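Local coordinates for DegV family protein (Thermus thermophilus, PDB 2DT8), which binds a long-chain fatty acid, here palmitic acid, in a buried pocket and carries a zinc ion, and probably serves in bacterial lipid handling like other DegV family proteins, at residues T10-P14 with N258-I264; V26-L32 with F58-P64; F69-Y73 with L84-I88; M125-A129 with E145-R150. The contacts are given in a common frame with arbitrary orientation. Numbering follows the deposited sequence.

Contact 1: residues T10-P14 with N258-I264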
loop_
_atom_site.group_PDB
_atom_site.type_symbol
_atom_site.label_atom_id
_atom_site.label_comp_id
_atom_site.label_asym_id
_atom_site.label_seq_id
_atom_site.Cartn_x
_atom_site.Cartn_y
_atom_site.Cartn_z
ATOM N N THR A 10 6.248 3.234 1.659
ATOM C CA THR A 10 4.943 2.669 1.971
ATOM C C THR A 10 4.446 1.686 0.917
ATOM O O THR A 10 3.376 1.109 1.076
ATOM C CB THR A 10 3.845 3.753 2.237
ATOM O OG1 THR A 10 3.486 4.410 1.016
ATOM C CG2 THR A 10 4.338 4.772 3.252
ATOM N N SER A 11 5.201 1.494 -0.163
ATOM C CA SER A 11 4.795 0.515 -1.173
ATOM C C SER A 11 5.021 -0.896 -0.599
ATOM O O SER A 11 4.572 -1.887 -1.162
ATOM C CB SER A 11 5.583 0.711 -2.472
ATOM O OG SER A 11 6.981 0.734 -2.256
ATOM N N ASP A 12 5.731 -0.967 0.529
ATOM C CA ASP A 12 5.956 -2.223 1.253
ATOM C C ASP A 12 6.419 -3.419 0.418
ATOM O O ASP A 12 5.967 -4.554 0.622
ATOM C CB ASP A 12 4.678 -2.607 2.022
ATOM C CG ASP A 12 4.342 -1.634 3.157
ATOM O OD1 ASP A 12 5.231 -0.839 3.542
ATOM O OD2 ASP A 12 3.197 -1.671 3.669
ATOM N N LEU A 13 7.344 -3.173 -0.500
ATOM C CA LEU A 13 7.877 -4.239 -1.349
ATOM C C LEU A 13 9.010 -4.979 -0.656
ATOM O O LEU A 13 9.854 -4.356 -0.024
ATOM C CB LEU A 13 8.430 -3.645 -2.641
ATOM C CG LEU A 13 7.396 -3.207 -3.672
ATOM C CD1 LEU A 13 8.050 -2.327 -4.720
ATOM C CD2 LEU A 13 6.775 -4.447 -4.298
ATOM N N PRO A 14 9.048 -6.313 -0.776
ATOM C CA PRO A 14 10.123 -7.087 -0.143
ATOM C C PRO A 14 11.427 -6.621 -0.794
ATOM O O PRO A 14 11.454 -6.141 -1.920
ATOM C CB PRO A 14 9.807 -8.521 -0.546
ATOM C CG PRO A 14 8.344 -8.515 -0.802
ATOM C CD PRO A 14 8.080 -7.189 -1.454
ATOM N N ASN A 258 3.425 -10.103 2.610
ATOM C CA ASN A 258 4.434 -9.306 3.290
ATOM C C ASN A 258 3.789 -8.621 4.465
ATOM O O ASN A 258 2.564 -8.467 4.530
ATOM C CB ASN A 258 5.049 -8.240 2.360
ATOM C CG ASN A 258 6.362 -7.659 2.906
ATOM O OD1 ASN A 258 6.993 -8.235 3.797
ATOM N ND2 ASN A 258 6.785 -6.531 2.355
ATOM N N GLU A 259 4.624 -8.233 5.413
ATOM C CA GLU A 259 4.148 -7.494 6.564
ATOM C C GLU A 259 3.990 -6.045 6.099
ATOM O O GLU A 259 4.663 -5.594 5.169
ATOM C CB GLU A 259 5.179 -7.552 7.696
ATOM C CG GLU A 259 4.751 -6.785 8.933
ATOM C CD GLU A 259 5.680 -6.969 10.122
ATOM O OE1 GLU A 259 6.837 -7.408 9.944
ATOM O OE2 GLU A 259 5.237 -6.656 11.244
ATOM N N LEU A 260 3.067 -5.335 6.738
ATOM C CA LEU A 260 2.862 -3.920 6.470
ATOM C C LEU A 260 4.084 -3.182 6.996
ATOM O O LEU A 260 4.733 -3.634 7.956
ATOM C CB LEU A 260 1.663 -3.406 7.264
ATOM C CG LEU A 260 0.263 -3.825 6.841
ATOM C CD1 LEU A 260 -0.733 -3.384 7.902
ATOM C CD2 LEU A 260 -0.060 -3.180 5.501
ATOM N N GLY A 261 4.404 -2.054 6.384
ATOM C CA GLY A 261 5.505 -1.259 6.888
ATOM C C GLY A 261 5.064 -0.526 8.150
ATOM O O GLY A 261 3.866 -0.395 8.435
ATOM N N ALA A 262 6.040 -0.036 8.908
ATOM C CA ALA A 262 5.755 0.687 10.138
ATOM C C ALA A 262 4.931 1.943 9.868
ATOM O O ALA A 262 4.073 2.314 10.674
ATOM C CB ALA A 262 7.054 1.053 10.825
ATOM N N VAL A 263 5.174 2.608 8.738
ATOM C CA VAL A 263 4.406 3.816 8.443
ATOM C C VAL A 263 2.932 3.486 8.203
ATOM O O VAL A 263 2.051 4.133 8.774
ATOM C CB VAL A 263 5.014 4.597 7.254
ATOM C CG1 VAL A 263 4.043 5.676 6.772
ATOM C CG2 VAL A 263 6.318 5.262 7.702
ATOM N N ILE A 264 2.644 2.472 7.393
ATOM C CA ILE A 264 1.249 2.115 7.174
ATOM C C ILE A 264 0.616 1.584 8.468
ATOM O O ILE A 264 -0.506 1.947 8.814
ATOM C CB ILE A 264 1.102 1.040 6.066
ATOM C CG1 ILE A 264 1.592 1.595 4.729
ATOM C CG2 ILE A 264 -0.362 0.591 5.965
ATOM C CD1 ILE A 264 0.740 2.727 4.173
HETATM O O HOH W 1 4.938 1.518 5.279
#
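Thr10, in the 3-10 turn that follows strand 3-8, meets the first turn of helix 262-268 through its carbon atoms: CG2 lies 3.6 Å from Val263 CG1, and CB 3.8 Å from Ile264 CD1. Its OG1 hydrogen-bonds back to Asp8. Asp12, with backbone angles in the left-handed region, points its CA-CB bond at the other segment. Gly261 N, at the N-cap position, donates to Asp12 OD2 (3.0 Å). Water 1 donates to Asp12 OD1 (2.9 Å) and accepts from Ile264 N (3.3 Å), so one carboxylate serves Gly261 N directly and Ile264 N through the water. The carboxylate also hydrogen-bonds Ser119 and Trp40. A glycine suits this spot, since a CB on Gly261 would stand only 2.5 Å from Asp12 OD1. The backbone of Asp12 is held too, Asn258 ND2 donating to Asp12 O (2.8 Å). Pro14, the N-cap of helix 15-18, rests beside the same amide, its CG 4.0 Å from Asn258 ND2. Asn258 lies near the end of strand 252-259 of the four-stranded sheet, which the contact links to the loop after strand 3-8 of the six-stranded one; palmitic acid touches Val263 and Ile264, strand 24-32 packs on Val263, and helix 120-135 receives Leu13.

Contact 2: residues V26-L32 with F58-P64. With PLM (palmitic acid), chain C.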
loop_
_atom_site.group_PDB
_atom_site.type_symbol
_atom_site.label_atom_id
_atom_site.label_comp_id
_atom_site.label_asym_id
_atom_site.label_seq_id
_atom_site.Cartn_x
_atom_site.Cartn_y
_atom_site.Cartn_z
ATOM N N VAL A 26 12.226 5.976 -1.694
ATOM C CA VAL A 26 12.376 7.176 -0.879
ATOM C C VAL A 26 11.643 6.847 0.419
ATOM O O VAL A 26 10.448 6.558 0.410
ATOM C CB VAL A 26 11.717 8.384 -1.566
ATOM C CG1 VAL A 26 11.827 9.607 -0.676
ATOM C CG2 VAL A 26 12.383 8.634 -2.934
ATOM N N PRO A 27 12.349 6.882 1.558
ATOM C CA PRO A 27 11.691 6.558 2.825
ATOM C C PRO A 27 10.779 7.588 3.457
ATOM O O PRO A 27 10.965 8.792 3.283
ATOM C CB PRO A 27 12.868 6.245 3.746
ATOM C CG PRO A 27 13.907 7.199 3.276
ATOM C CD PRO A 27 13.794 7.101 1.750
ATOM N N LEU A 28 9.770 7.085 4.165
ATOM C CA LEU A 28 8.888 7.917 4.968
ATOM C C LEU A 28 9.366 7.628 6.397
ATOM O O LEU A 28 10.196 6.720 6.615
ATOM C CB LEU A 28 7.412 7.558 4.790
ATOM C CG LEU A 28 6.759 8.389 3.671
ATOM C CD1 LEU A 28 7.076 7.782 2.305
ATOM C CD2 LEU A 28 5.255 8.481 3.887
ATOM N N TYR A 29 8.854 8.380 7.365
ATOM C CA TYR A 29 9.304 8.250 8.740
ATOM C C TYR A 29 8.210 8.076 9.758
ATOM O O TYR A 29 7.083 8.523 9.570
ATOM C CB TYR A 29 10.116 9.488 9.132
ATOM C CG TYR A 29 11.135 9.886 8.104
ATOM C CD1 TYR A 29 10.771 10.641 6.988
ATOM C CD2 TYR A 29 12.454 9.469 8.220
ATOM C CE1 TYR A 29 11.707 10.968 6.004
ATOM C CE2 TYR A 29 13.399 9.790 7.242
ATOM C CZ TYR A 29 13.014 10.536 6.144
ATOM O OH TYR A 29 13.941 10.856 5.184
ATOM N N VAL A 30 8.587 7.433 10.854
ATOM C CA VAL A 30 7.713 7.204 11.985
ATOM C C VAL A 30 8.269 8.040 13.138
ATOM O O VAL A 30 9.465 7.984 13.439
ATOM C CB VAL A 30 7.711 5.725 12.402
ATOM C CG1 VAL A 30 6.845 5.539 13.629
ATOM C CG2 VAL A 30 7.200 4.865 11.259
ATOM N N ASN A 31 7.387 8.812 13.765
ATOM C CA ASN A 31 7.736 9.656 14.907
ATOM C C ASN A 31 7.196 8.930 16.135
ATOM O O ASN A 31 5.980 8.781 16.294
ATOM C CB ASN A 31 7.078 11.030 14.750
ATOM C CG ASN A 31 7.416 11.672 13.422
ATOM O OD1 ASN A 31 8.590 11.782 13.059
ATOM N ND2 ASN A 31 6.394 12.101 12.687
ATOM N N LEU A 32 8.116 8.473 16.983
ATOM C CA LEU A 32 7.772 7.717 18.179
ATOM C C LEU A 32 8.885 7.867 19.219
ATOM O O LEU A 32 10.052 8.046 18.896
ATOM C CB LEU A 32 7.614 6.238 17.807
ATOM C CG LEU A 32 7.120 5.272 18.885
ATOM C CD1 LEU A 32 5.630 5.467 19.084
ATOM C CD2 LEU A 32 7.415 3.840 18.465
ATOM N N PHE A 58 0.954 8.095 20.937
ATOM C CA PHE A 58 0.720 7.521 19.626
ATOM C C PHE A 58 1.795 7.915 18.611
ATOM O O PHE A 58 2.382 8.987 18.674
ATOM C CB PHE A 58 -0.710 7.405 18.563
ATOM C CG PHE A 58 -1.745 6.436 19.024
ATOM C CD1 PHE A 58 -1.852 6.104 20.363
ATOM C CD2 PHE A 58 -2.661 5.900 18.123
ATOM C CE1 PHE A 58 -2.845 5.241 20.802
ATOM C CE2 PHE A 58 -3.657 5.040 18.554
ATOM C CZ PHE A 58 -3.754 4.714 19.905
ATOM N N PRO A 59 2.047 6.950 17.711
ATOM C CA PRO A 59 3.005 7.241 16.663
ATOM C C PRO A 59 2.368 8.169 15.626
ATOM O O PRO A 59 1.156 8.212 15.454
ATOM C CB PRO A 59 3.402 5.932 15.868
ATOM C CG PRO A 59 2.091 5.186 15.919
ATOM C CD PRO A 59 1.661 5.425 17.335
ATOM N N THR A 60 3.266 8.935 14.983
ATOM C CA THR A 60 2.774 9.820 13.945
ATOM C C THR A 60 3.763 9.478 12.828
ATOM O O THR A 60 4.758 8.794 13.031
ATOM C CB THR A 60 2.664 11.357 14.177
ATOM O OG1 THR A 60 3.953 11.859 14.531
ATOM C CG2 THR A 60 1.698 11.618 15.337
ATOM N N THR A 61 3.439 10.038 11.649
ATOM C CA THR A 61 4.283 9.740 10.508
ATOM C C THR A 61 4.580 11.011 9.666
ATOM O O THR A 61 3.873 12.008 9.830
ATOM C CB THR A 61 3.706 8.652 9.518
ATOM O OG1 THR A 61 2.438 9.088 9.015
ATOM C CG2 THR A 61 3.487 7.353 10.277
ATOM N N SER A 62 5.608 10.977 8.823
ATOM C CA SER A 62 5.973 12.125 8.013
ATOM C C SER A 62 6.349 11.697 6.593
ATOM O O SER A 62 7.010 10.690 6.375
ATOM C CB SER A 62 7.182 12.842 8.617
ATOM O OG SER A 62 6.869 13.380 9.891
ATOM N N GLN A 63 5.931 12.562 5.654
ATOM C CA GLN A 63 6.178 12.222 4.267
ATOM C C GLN A 63 7.582 12.778 3.981
ATOM O O GLN A 63 8.125 13.553 4.757
ATOM C CB GLN A 63 5.175 12.968 3.344
ATOM C CG GLN A 63 5.435 14.476 3.221
ATOM C CD GLN A 63 4.728 15.275 4.281
ATOM O OE1 GLN A 63 4.568 14.825 5.412
ATOM N NE2 GLN A 63 4.301 16.484 3.923
ATOM N N PRO A 64 8.123 12.324 2.836
ATOM C CA PRO A 64 9.453 12.787 2.491
ATOM C C PRO A 64 9.465 14.274 2.032
ATOM O O PRO A 64 8.399 14.759 1.636
ATOM C CB PRO A 64 9.931 11.944 1.239
ATOM C CG PRO A 64 8.948 10.798 1.249
ATOM C CD PRO A 64 7.669 11.411 1.777
HETATM C C1 PLM C . 2.470 10.339 5.906
HETATM O O1 PLM C . 2.329 11.174 4.874
HETATM O O2 PLM C . 2.804 10.776 6.987
HETATM C C2 PLM C . 2.205 8.859 5.721
HETATM C C3 PLM C . 0.702 8.599 5.866
HETATM C C4 PLM C . 0.408 7.103 5.733
HETATM C C5 PLM C . -1.100 6.881 5.840
HETATM C C6 PLM C . -1.435 5.407 5.615
HETATM C C7 PLM C . -2.931 5.217 5.769
HETATM C C8 PLM C . -3.318 3.818 5.353
HETATM C C9 PLM C . -4.836 3.773 5.201
HETATM C CA PLM C . -5.328 2.350 5.381
HETATM C CB PLM C . -5.218 1.644 4.043
HETATM C CC PLM C . -4.110 0.609 4.122
HETATM C CD PLM C . -4.677 -0.748 3.748
HETATM C CE PLM C . -3.616 -1.815 4.004
HETATM C CF PLM C . -4.206 -3.208 3.737
HETATM C CG PLM C . -4.240 -3.473 2.231
HETATM O O HOH W 2 9.358 13.583 11.043
HETATM O O HOH W 3 4.864 10.024 18.585
#
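Four backbone hydrogen bonds pair strands 29-32 and 60-62 as antiparallel neighbours. Asn31 N donates to Thr60 O (2.7 Å) and Thr60 N to Asn31 O (3.0 Å); Tyr29 N reaches Ser62 O (3.1 Å) and Ser62 N reaches Tyr29 O (3.0 Å). Between these hydrogen-bonded pairs sits the non-hydrogen-bonded pair Val30-Thr61, with CA atoms 4.5 Å apart. On the face shared by Tyr29, Asn31, Thr60 and Ser62, Asn31 ND2 donates to both Thr60 OG1 and Ser62 OG, each at 3.1 Å, while water 2 bridges Asn31 OD1 and Ser62 OG at 2.8 Å from each. Water 3 donates to Asn31 O (2.8 Å) and Phe58 O (2.7 Å) where the strands part. Apolar packing closes both ends: Val26 CG1 lies 3.6 Å from Pro64 CB and Leu28 CG 3.7 Å from Pro64 CD, while Leu32 CD1 meets Pro59 CB at 3.9 Å. On the face of Val30, Thr61 OG1 donates to palmitic acid O2 (2.7 Å) and also bonds His267; Ser93 holds the ligand as well. The pairing thus has one polar, hydrated face, and another that presents a hydroxyl to the fatty acid carboxyl group, with Leu28 CD2 3.6 Å from C2 of the palmitic acid.

Contact 3: residues F69-Y73 with L84-I88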
loop_
_atom_site.group_PDB
_atom_site.type_symbol
_atom_site.label_atom_id
_atom_site.label_comp_id
_atom_site.label_asym_id
_atom_site.label_seq_id
_atom_site.Cartn_x
_atom_site.Cartn_y
_atom_site.Cartn_z
ATOM N N PHE A 69 13.259 13.686 -2.442
ATOM C CA PHE A 69 12.941 13.194 -3.774
ATOM C C PHE A 69 13.919 13.706 -4.825
ATOM O O PHE A 69 14.362 12.948 -5.686
ATOM C CB PHE A 69 11.520 13.610 -4.167
ATOM C CG PHE A 69 10.461 12.650 -3.722
ATOM C CD1 PHE A 69 10.361 11.395 -4.314
ATOM C CD2 PHE A 69 9.575 12.989 -2.710
ATOM C CE1 PHE A 69 9.388 10.491 -3.909
ATOM C CE2 PHE A 69 8.593 12.093 -2.290
ATOM C CZ PHE A 69 8.503 10.836 -2.892
ATOM N N ALA A 70 14.252 14.994 -4.768
ATOM C CA ALA A 70 15.153 15.561 -5.770
ATOM C C ALA A 70 16.497 14.849 -5.830
ATOM O O ALA A 70 17.048 14.647 -6.910
ATOM C CB ALA A 70 15.353 17.048 -5.514
ATOM N N ARG A 71 17.101 14.498 -4.641
ATOM C CA ARG A 71 18.358 13.750 -4.636
ATOM C C ARG A 71 18.202 12.431 -5.381
ATOM O O ARG A 71 19.081 12.039 -6.153
ATOM C CB ARG A 71 18.818 13.472 -3.206
ATOM C CG ARG A 71 20.102 12.643 -3.116
ATOM C CD ARG A 71 20.540 12.362 -1.672
ATOM N NE ARG A 71 19.525 12.714 -0.678
ATOM C CZ ARG A 71 19.185 13.962 -0.372
ATOM N NH1 ARG A 71 19.898 14.978 -0.846
ATOM N NH2 ARG A 71 18.135 14.201 0.404
ATOM N N VAL A 72 17.138 11.708 -5.173
ATOM C CA VAL A 72 16.915 10.428 -5.824
ATOM C C VAL A 72 16.693 10.638 -7.328
ATOM O O VAL A 72 17.284 9.933 -8.139
ATOM C CB VAL A 72 15.738 9.679 -5.149
ATOM C CG1 VAL A 72 15.414 8.402 -5.903
ATOM C CG2 VAL A 72 16.122 9.338 -3.699
ATOM N N TYR A 73 15.877 11.623 -7.707
ATOM C CA TYR A 73 15.633 11.860 -9.126
ATOM C C TYR A 73 16.929 12.231 -9.837
ATOM O O TYR A 73 17.211 11.729 -10.926
ATOM C CB TYR A 73 14.604 12.985 -9.347
ATOM C CG TYR A 73 13.193 12.678 -8.880
ATOM C CD1 TYR A 73 12.762 11.359 -8.684
ATOM C CD2 TYR A 73 12.274 13.704 -8.670
ATOM C CE1 TYR A 73 11.457 11.077 -8.293
ATOM C CE2 TYR A 73 10.965 13.432 -8.285
ATOM C CZ TYR A 73 10.559 12.117 -8.095
ATOM O OH TYR A 73 9.271 11.858 -7.702
ATOM N N LEU A 84 9.802 7.375 -13.547
ATOM C CA LEU A 84 8.384 7.139 -13.326
ATOM C C LEU A 84 8.326 6.938 -11.810
ATOM O O LEU A 84 8.928 5.993 -11.286
ATOM C CB LEU A 84 7.934 5.889 -14.087
ATOM C CG LEU A 84 6.490 5.455 -13.855
ATOM C CD1 LEU A 84 5.534 6.600 -14.172
ATOM C CD2 LEU A 84 6.190 4.249 -14.751
ATOM N N SER A 85 7.628 7.843 -11.123
ATOM C CA SER A 85 7.533 7.865 -9.657
ATOM C C SER A 85 6.109 7.522 -9.203
ATOM O O SER A 85 5.185 8.314 -9.403
ATOM C CB SER A 85 7.929 9.276 -9.194
ATOM O OG SER A 85 8.559 9.291 -7.918
ATOM N N LEU A 86 5.942 6.348 -8.593
ATOM C CA LEU A 86 4.644 5.830 -8.139
ATOM C C LEU A 86 4.514 5.953 -6.620
ATOM O O LEU A 86 5.379 5.537 -5.860
ATOM C CB LEU A 86 4.488 4.362 -8.546
ATOM C CG LEU A 86 3.926 4.137 -9.952
ATOM C CD1 LEU A 86 4.777 4.846 -10.979
ATOM C CD2 LEU A 86 3.856 2.648 -10.243
ATOM N N HIS A 87 3.366 6.542 -6.238
ATOM C CA HIS A 87 3.147 6.724 -4.816
ATOM C C HIS A 87 1.777 6.529 -4.083
ATOM O O HIS A 87 0.728 6.484 -4.713
ATOM C CB HIS A 87 3.556 8.186 -4.541
ATOM C CG HIS A 87 5.017 8.338 -4.877
ATOM N ND1 HIS A 87 6.014 7.839 -4.105
ATOM C CD2 HIS A 87 5.589 8.977 -5.982
ATOM C CE1 HIS A 87 7.159 8.170 -4.733
ATOM N NE2 HIS A 87 6.935 8.853 -5.858
ATOM N N ILE A 88 1.880 6.437 -2.745
ATOM C CA ILE A 88 0.662 6.208 -1.992
ATOM C C ILE A 88 -0.285 7.351 -2.335
ATOM O O ILE A 88 0.115 8.472 -2.668
ATOM C CB ILE A 88 1.127 6.275 -0.526
ATOM C CG1 ILE A 88 -0.097 6.279 0.390
ATOM C CG2 ILE A 88 1.997 7.529 -0.254
ATOM C CD1 ILE A 88 0.273 6.056 1.870
#
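Helix 69-73 and strand 84-87 run at 142° between their N-to-C directions, their axes no closer than 11.5 Å. The nearest CA atoms, those of Tyr73 and Ser85, are still 9.0 Å apart, so long side chains have to span the gap. Phe69 and Tyr73 lie one helical turn apart, linked by the bond from Tyr73 N to Phe69 O (2.9 Å); Ser85 and His87, two residues apart on the strand, direct their CA-CB bonds toward them. Tyr73 OH and Ser85 OG share a hydrogen bond of 2.7 Å, and Ser85 OG shares another of 2.7 Å with His87 NE2, giving a buried Tyr-Ser-His chain. At its other nitrogen, ND1, His87 bonds Asp8. Phe69 turns its edge to the face of the imidazole in an offset edge-to-face (T-shaped) pair: centroids 5.0 Å apart, planes at 87°, Phe69 CE1 3.3 Å from His87 CE1. Helix 95-103 packs against both sets of side chains, and Glu67, a zinc ligand, lies just before Phe69 on the same helix. Helix 66-76 packs on the parallel part of a mixed sheet, where strand 82-87 runs between 3-8 and 110-114, the helix-on-sheet layering of an alpha/beta domain.

Contact 4: residues M125-A129 with E145-R150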
loop_
_atom_site.group_PDB
_atom_site.type_symbol
_atom_site.label_atom_id
_atom_site.label_comp_id
_atom_site.label_asym_id
_atom_site.label_seq_id
_atom_site.Cartn_x
_atom_site.Cartn_y
_atom_site.Cartn_z
HETATM N N MSE A 125 1.589 -2.207 -8.340
HETATM C CA MSE A 125 1.603 -1.383 -9.545
HETATM C C MSE A 125 3.050 -1.103 -9.958
HETATM O O MSE A 125 3.368 -1.042 -11.146
HETATM C CB MSE A 125 0.830 -0.086 -9.315
HETATM C CG MSE A 125 -0.626 -0.347 -9.018
HETATM SE SE MSE A 125 -1.688 1.237 -9.102
HETATM C CE MSE A 125 -3.230 0.636 -8.145
ATOM N N VAL A 126 3.935 -0.933 -8.980
ATOM C CA VAL A 126 5.348 -0.727 -9.279
ATOM C C VAL A 126 5.869 -1.977 -9.994
ATOM O O VAL A 126 6.560 -1.880 -11.003
ATOM C CB VAL A 126 6.160 -0.495 -7.979
ATOM C CG1 VAL A 126 7.648 -0.546 -8.259
ATOM C CG2 VAL A 126 5.788 0.832 -7.383
ATOM N N LEU A 127 5.517 -3.148 -9.475
ATOM C CA LEU A 127 5.952 -4.394 -10.087
ATOM C C LEU A 127 5.378 -4.567 -11.496
ATOM O O LEU A 127 6.075 -5.038 -12.393
ATOM C CB LEU A 127 5.555 -5.580 -9.206
ATOM C CG LEU A 127 6.257 -5.638 -7.843
ATOM C CD1 LEU A 127 5.674 -6.793 -7.041
ATOM C CD2 LEU A 127 7.767 -5.803 -8.001
ATOM N N ARG A 128 4.125 -4.173 -11.702
ATOM C CA ARG A 128 3.515 -4.309 -13.028
ATOM C C ARG A 128 4.211 -3.368 -14.011
ATOM O O ARG A 128 4.491 -3.749 -15.149
ATOM C CB ARG A 128 2.025 -3.989 -12.959
ATOM C CG ARG A 128 1.294 -4.040 -14.300
ATOM C CD ARG A 128 1.435 -5.380 -14.993
ATOM N NE ARG A 128 0.520 -5.452 -16.136
ATOM C CZ ARG A 128 0.634 -6.321 -17.136
ATOM N NH1 ARG A 128 1.625 -7.199 -17.146
ATOM N NH2 ARG A 128 -0.245 -6.311 -18.131
ATOM N N ALA A 129 4.503 -2.145 -13.572
ATOM C CA ALA A 129 5.190 -1.186 -14.432
ATOM C C ALA A 129 6.574 -1.730 -14.803
ATOM O O ALA A 129 6.995 -1.664 -15.958
ATOM C CB ALA A 129 5.322 0.167 -13.712
ATOM N N GLU A 145 -1.604 1.435 -18.729
ATOM C CA GLU A 145 -1.866 0.253 -17.917
ATOM C C GLU A 145 -2.046 0.652 -16.449
ATOM O O GLU A 145 -2.914 0.113 -15.758
ATOM C CB GLU A 145 -0.723 -0.758 -18.063
ATOM C CG GLU A 145 -0.791 -1.946 -17.091
ATOM C CD GLU A 145 -1.914 -2.939 -17.377
ATOM O OE1 GLU A 145 -2.812 -2.639 -18.195
ATOM O OE2 GLU A 145 -1.903 -4.034 -16.763
ATOM N N LEU A 146 -1.237 1.597 -15.973
ATOM C CA LEU A 146 -1.359 2.028 -14.585
ATOM C C LEU A 146 -2.719 2.668 -14.342
ATOM O O LEU A 146 -3.320 2.488 -13.282
ATOM C CB LEU A 146 -0.234 2.996 -14.222
ATOM C CG LEU A 146 1.137 2.333 -14.037
ATOM C CD1 LEU A 146 2.217 3.392 -13.865
ATOM C CD2 LEU A 146 1.093 1.415 -12.808
ATOM N N GLU A 147 -3.215 3.419 -15.324
ATOM C CA GLU A 147 -4.529 4.039 -15.182
ATOM C C GLU A 147 -5.610 2.949 -15.125
ATOM O O GLU A 147 -6.580 3.065 -14.361
ATOM C CB GLU A 147 -4.776 5.024 -16.331
ATOM C CG GLU A 147 -6.162 5.671 -16.362
ATOM C CD GLU A 147 -6.511 6.505 -15.134
ATOM O OE1 GLU A 147 -5.621 6.796 -14.311
ATOM O OE2 GLU A 147 -7.696 6.882 -15.007
ATOM N N ARG A 148 -5.439 1.878 -15.904
ATOM C CA ARG A 148 -6.405 0.787 -15.869
ATOM C C ARG A 148 -6.426 0.181 -14.471
ATOM O O ARG A 148 -7.489 -0.085 -13.924
ATOM C CB ARG A 148 -6.044 -0.304 -16.884
ATOM C CG ARG A 148 -7.048 -1.455 -16.937
ATOM C CD ARG A 148 -6.616 -2.553 -17.905
ATOM N NE ARG A 148 -5.478 -3.349 -17.433
ATOM C CZ ARG A 148 -5.571 -4.409 -16.636
ATOM N NH1 ARG A 148 -6.754 -4.819 -16.195
ATOM N NH2 ARG A 148 -4.470 -5.066 -16.289
ATOM N N LEU A 149 -5.243 -0.042 -13.898
ATOM C CA LEU A 149 -5.166 -0.621 -12.564
ATOM C C LEU A 149 -5.755 0.317 -11.509
ATOM O O LEU A 149 -6.428 -0.128 -10.580
ATOM C CB LEU A 149 -3.715 -0.965 -12.207
ATOM C CG LEU A 149 -3.027 -2.040 -13.057
ATOM C CD1 LEU A 149 -1.757 -2.504 -12.337
ATOM C CD2 LEU A 149 -3.959 -3.221 -13.301
ATOM N N ARG A 150 -5.496 1.614 -11.632
ATOM C CA ARG A 150 -6.056 2.547 -10.666
ATOM C C ARG A 150 -7.589 2.430 -10.652
ATOM O O ARG A 150 -8.226 2.400 -9.588
ATOM C CB ARG A 150 -5.657 3.983 -11.022
ATOM C CG ARG A 150 -6.243 5.030 -10.059
ATOM C CD ARG A 150 -6.092 6.446 -10.593
ATOM N NE ARG A 150 -6.973 6.736 -11.726
ATOM C CZ ARG A 150 -8.289 6.945 -11.628
ATOM N NH1 ARG A 150 -8.902 6.892 -10.449
ATOM N NH2 ARG A 150 -8.999 7.218 -12.717
#
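Glu145 OE2 accepts two hydrogen bonds from Arg128 on the facing helix, from NE at 2.9 Å and from NH2 at 3.1 Å, which together form a salt bridge. Within its own helix, Arg148 approaches the same carboxylate side-on, in a bidentate pair, NE to Glu145 OE1 (2.9 Å) and NH2 to Glu145 OE2 (2.8 Å). One glutamate is thus shared by two arginines in a salt-bridge network, with OE2 taking three of its four bonds. Further partners complete the set: Arg128 NH1 forms a salt bridge with Glu131 of its own helix, and Arg148 NH2 also bonds the carbonyl of Ser279. The segments belong to consecutive helices, 120-135 and 139-151, packed as an antiparallel helical hairpin on the face of the sheet that holds strands 3-8 and 82-87; the axes come within 10.5 Å at an angle of 152°. Away from the charges, selenomethionine 125 (Met125) places CB 3.8 Å from Leu146 CD2 and CG 4.1 Å from Leu149 CD1. Leu146 CD1 lies 4.5 Å from Ala129 CB. The aliphatic part of Arg128 joins this packing, CG being 3.9 Å from Leu149 CD1. Arg150 forms a separate intrahelical pair, NE to Glu147 OE1 (2.9 Å) and NH2 to Glu147 OE2 (2.7 Å), while its NH1 finds Gln116 and its carbonyl a glycerol probably left from crystallisation.

Overall arrangement
From the N terminus, contact 1 opens first, at residues 10-14, and closes last, at 258-264; its long loop spans the other three, which follow one another in series without crossing. Contact 2 closes the excursion from strand 24-32 to strand 60-62, contact 3 the return from helix 66-76 to strand 82-87, and contact 4 the hairpin of helices 120-135 and 139-151. Pro64 and Val26 touch Phe69, linking contacts 2 and 3, while Leu86 packs on Val126 and Leu146, linking 3 with 4. Contact 1 touches contacts 2, 3 and 4 through Val263, Thr10 and Leu13 respectively, tying strand 252-259 and helix 262-268 to the domain of the six-stranded sheet. Contacts 2 and 4 do not meet.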